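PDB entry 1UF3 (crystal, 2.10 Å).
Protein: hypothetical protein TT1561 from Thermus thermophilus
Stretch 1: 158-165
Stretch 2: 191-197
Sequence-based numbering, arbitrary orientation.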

# COMPACT_ATOMS: atom_id res chain seq x y z
N MSE A 158 -16.92 -29.92 19.49
CA MSE A 158 -17.05 -28.88 20.51
C MSE A 158 -16.63 -29.34 21.89
O MSE A 158 -16.85 -30.50 22.26
CB MSE A 158 -18.50 -28.42 20.63
CG MSE A 158 -19.00 -27.55 19.54
SE MSE A 158 -20.52 -26.55 20.21
CE MSE A 158 -19.66 -25.68 21.70
N PRO A 159 -16.01 -28.45 22.67
CA PRO A 159 -15.59 -28.84 24.02
C PRO A 159 -16.78 -28.72 24.98
O PRO A 159 -17.73 -27.99 24.72
CB PRO A 159 -14.50 -27.83 24.35
CG PRO A 159 -15.03 -26.59 23.68
CD PRO A 159 -15.47 -27.12 22.33
N TYR A 160 -16.74 -29.47 26.07
CA TYR A 160 -17.80 -29.39 27.06
C TYR A 160 -17.66 -28.02 27.70
O TYR A 160 -16.56 -27.65 28.12
CB TYR A 160 -17.60 -30.44 28.12
CG TYR A 160 -18.42 -30.16 29.35
CD1 TYR A 160 -19.77 -30.50 29.39
CD2 TYR A 160 -17.85 -29.55 30.47
CE1 TYR A 160 -20.54 -30.25 30.53
CE2 TYR A 160 -18.61 -29.29 31.62
CZ TYR A 160 -19.96 -29.65 31.64
OH TYR A 160 -20.74 -29.42 32.75
N HIS A 161 -18.77 -27.28 27.78
CA HIS A 161 -18.77 -25.94 28.35
C HIS A 161 -20.21 -25.59 28.71
O HIS A 161 -21.07 -25.51 27.83
CB HIS A 161 -18.25 -24.92 27.33
CG HIS A 161 -18.03 -23.55 27.89
ND1 HIS A 161 -19.06 -22.69 28.19
CD2 HIS A 161 -16.89 -22.89 28.23
CE1 HIS A 161 -18.58 -21.57 28.69
NE2 HIS A 161 -17.26 -21.67 28.73
N LYS A 162 -20.46 -25.38 30.00
CA LYS A 162 -21.80 -25.06 30.47
C LYS A 162 -22.44 -23.91 29.70
O LYS A 162 -23.66 -23.81 29.60
CB LYS A 162 -21.77 -24.77 31.98
CG LYS A 162 -21.32 -25.96 32.82
CD LYS A 162 -21.80 -25.86 34.27
CE LYS A 162 -21.42 -27.11 35.07
NZ LYS A 162 -21.97 -27.10 36.47
N GLY A 163 -21.61 -23.03 29.14
CA GLY A 163 -22.14 -21.93 28.38
C GLY A 163 -22.46 -22.31 26.93
O GLY A 163 -23.57 -22.08 26.48
N LEU A 164 -21.49 -22.91 26.23
CA LEU A 164 -21.62 -23.31 24.82
C LEU A 164 -22.33 -24.62 24.47
O LEU A 164 -23.11 -24.68 23.52
CB LEU A 164 -20.24 -23.36 24.15
CG LEU A 164 -19.43 -22.08 23.95
CD1 LEU A 164 -18.09 -22.41 23.33
CD2 LEU A 164 -20.19 -21.13 23.05
N ASN A 165 -22.03 -25.68 25.21
CA ASN A 165 -22.62 -26.98 24.95
C ASN A 165 -22.38 -27.96 26.09
O ASN A 165 -21.30 -28.57 26.21
CB ASN A 165 -22.07 -27.56 23.64
CG ASN A 165 -22.71 -28.90 23.27
OD1 ASN A 165 -23.42 -29.52 24.08
ND2 ASN A 165 -22.47 -29.35 22.05
N GLN A 191 -23.73 -18.38 15.67
CA GLN A 191 -22.45 -17.78 16.06
C GLN A 191 -22.50 -17.44 17.54
O GLN A 191 -23.48 -16.87 18.01
CB GLN A 191 -22.15 -16.51 15.25
CG GLN A 191 -22.24 -16.66 13.74
CD GLN A 191 -23.64 -16.37 13.22
OE1 GLN A 191 -24.63 -16.84 13.77
NE2 GLN A 191 -23.72 -15.59 12.15
N LYS A 192 -21.45 -17.79 18.26
CA LYS A 192 -21.38 -17.48 19.68
C LYS A 192 -19.99 -17.79 20.19
O LYS A 192 -19.20 -18.48 19.52
CB LYS A 192 -22.40 -18.28 20.48
CG LYS A 192 -21.94 -19.65 20.89
CD LYS A 192 -22.57 -20.72 20.04
CE LYS A 192 -24.06 -20.79 20.25
NZ LYS A 192 -24.65 -21.82 19.35
N HIS A 193 -19.69 -17.31 21.38
CA HIS A 193 -18.36 -17.54 21.92
C HIS A 193 -18.34 -17.40 23.42
O HIS A 193 -19.16 -16.69 24.02
CB HIS A 193 -17.39 -16.55 21.27
CG HIS A 193 -17.70 -15.12 21.55
ND1 HIS A 193 -17.05 -14.38 22.52
CD2 HIS A 193 -18.61 -14.27 21.00
CE1 HIS A 193 -17.53 -13.15 22.54
NE2 HIS A 193 -18.48 -13.06 21.63
N GLU A 194 -17.38 -18.07 24.04
CA GLU A 194 -17.21 -18.02 25.48
C GLU A 194 -15.75 -18.22 25.81
O GLU A 194 -14.97 -18.62 24.96
CB GLU A 194 -18.01 -19.16 26.13
CG GLU A 194 -19.51 -19.02 26.00
CD GLU A 194 -20.10 -18.26 27.17
OE1 GLU A 194 -19.99 -17.02 27.20
OE2 GLU A 194 -20.64 -18.93 28.08
N MSE A 195 -15.38 -17.92 27.06
CA MSE A 195 -14.01 -18.14 27.50
C MSE A 195 -14.01 -19.47 28.24
O MSE A 195 -14.97 -19.81 28.93
CB MSE A 195 -13.56 -17.04 28.47
CG MSE A 195 -13.55 -15.64 27.91
SE MSE A 195 -12.25 -15.42 26.46
CE MSE A 195 -10.70 -16.17 27.30
N LEU A 196 -12.93 -20.23 28.05
CA LEU A 196 -12.72 -21.51 28.73
C LEU A 196 -11.33 -21.29 29.30
O LEU A 196 -10.31 -21.51 28.62
CB LEU A 196 -12.72 -22.67 27.73
CG LEU A 196 -12.86 -24.07 28.35
CD1 LEU A 196 -13.16 -25.10 27.27
CD2 LEU A 196 -11.60 -24.45 29.15
N GLY A 197 -11.30 -20.82 30.54
CA GLY A 197 -10.03 -20.52 31.17
C GLY A 197 -9.54 -19.29 30.44
O GLY A 197 -10.30 -18.35 30.22

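This is a small, mostly side-chain contact in which a compact loop packs against one side of a strand, pinned by a single hydrogen bond from a histidine ring to the strand backbone and filled out by leucines; it buries 362 Å² in total, counting both stretches.

His 161 is the centre of the polar part. Its CA-to-CB bond points toward the strand, and with chi1 at -172° (t) the ring extends far enough that NE2 of His 161 donates a hydrogen bond to Met 195 O at 3.0 Å. The acceptor lies near the plane of the ring, at its edge, where the lone N-H of an imidazole can reach it. The other ring nitrogen faces back into its own loop: ND1 of His 161 accepts from the backbone N of Gly 163 at 2.7 Å and from Leu 164 N at 3.1 Å. Histidine suits this place because one small ring can donate through one nitrogen and accept through the other, tying the turn to the strand. The turn is further closed by paired backbone bonds, His 161 N to Asn 165 O at 3.2 Å and Asn 165 N to His 161 O at 2.8 Å.

On the strand, side chains alternate. Lys 192, Glu 194 and Leu 196 point toward the loop, whereas His 193 and Met 195 point away, so Met 195 contributes chiefly its carbonyl. Leu 196, which is buried, brings CD1 to 4.2 Å from Pro 159 CB, an apolar contact, and its CG lies 4.2 Å from His 161 CD2, at the edge of the ring. A branched aliphatic chain can meet both neighbours without leaving a polar group unsatisfied.

Leu 164 has the largest area covered by the opposing stretch. Although its CA-to-CB bond runs sideways, its end comes nearer the strand: Leu 164 CG is 3.7 Å from Glu 194 CG, and Leu 164 CD2 is 3.1 Å from Lys 192 CG, a tight approach for two carbons. Here the long polar residues serve through their methylene groups, offering leucine an aliphatic surface.

The carboxylate of Glu 194 reaches the loop, with OE2 3.4 Å from His 161 CE1 and likewise 3.4 Å from Gly 163 CA. That closeness explains why glycine fits at 163: an ideally placed CB would point toward the strand and would lie 1.9 Å from Glu 194 OE2, a clash with the carboxylate as it stands.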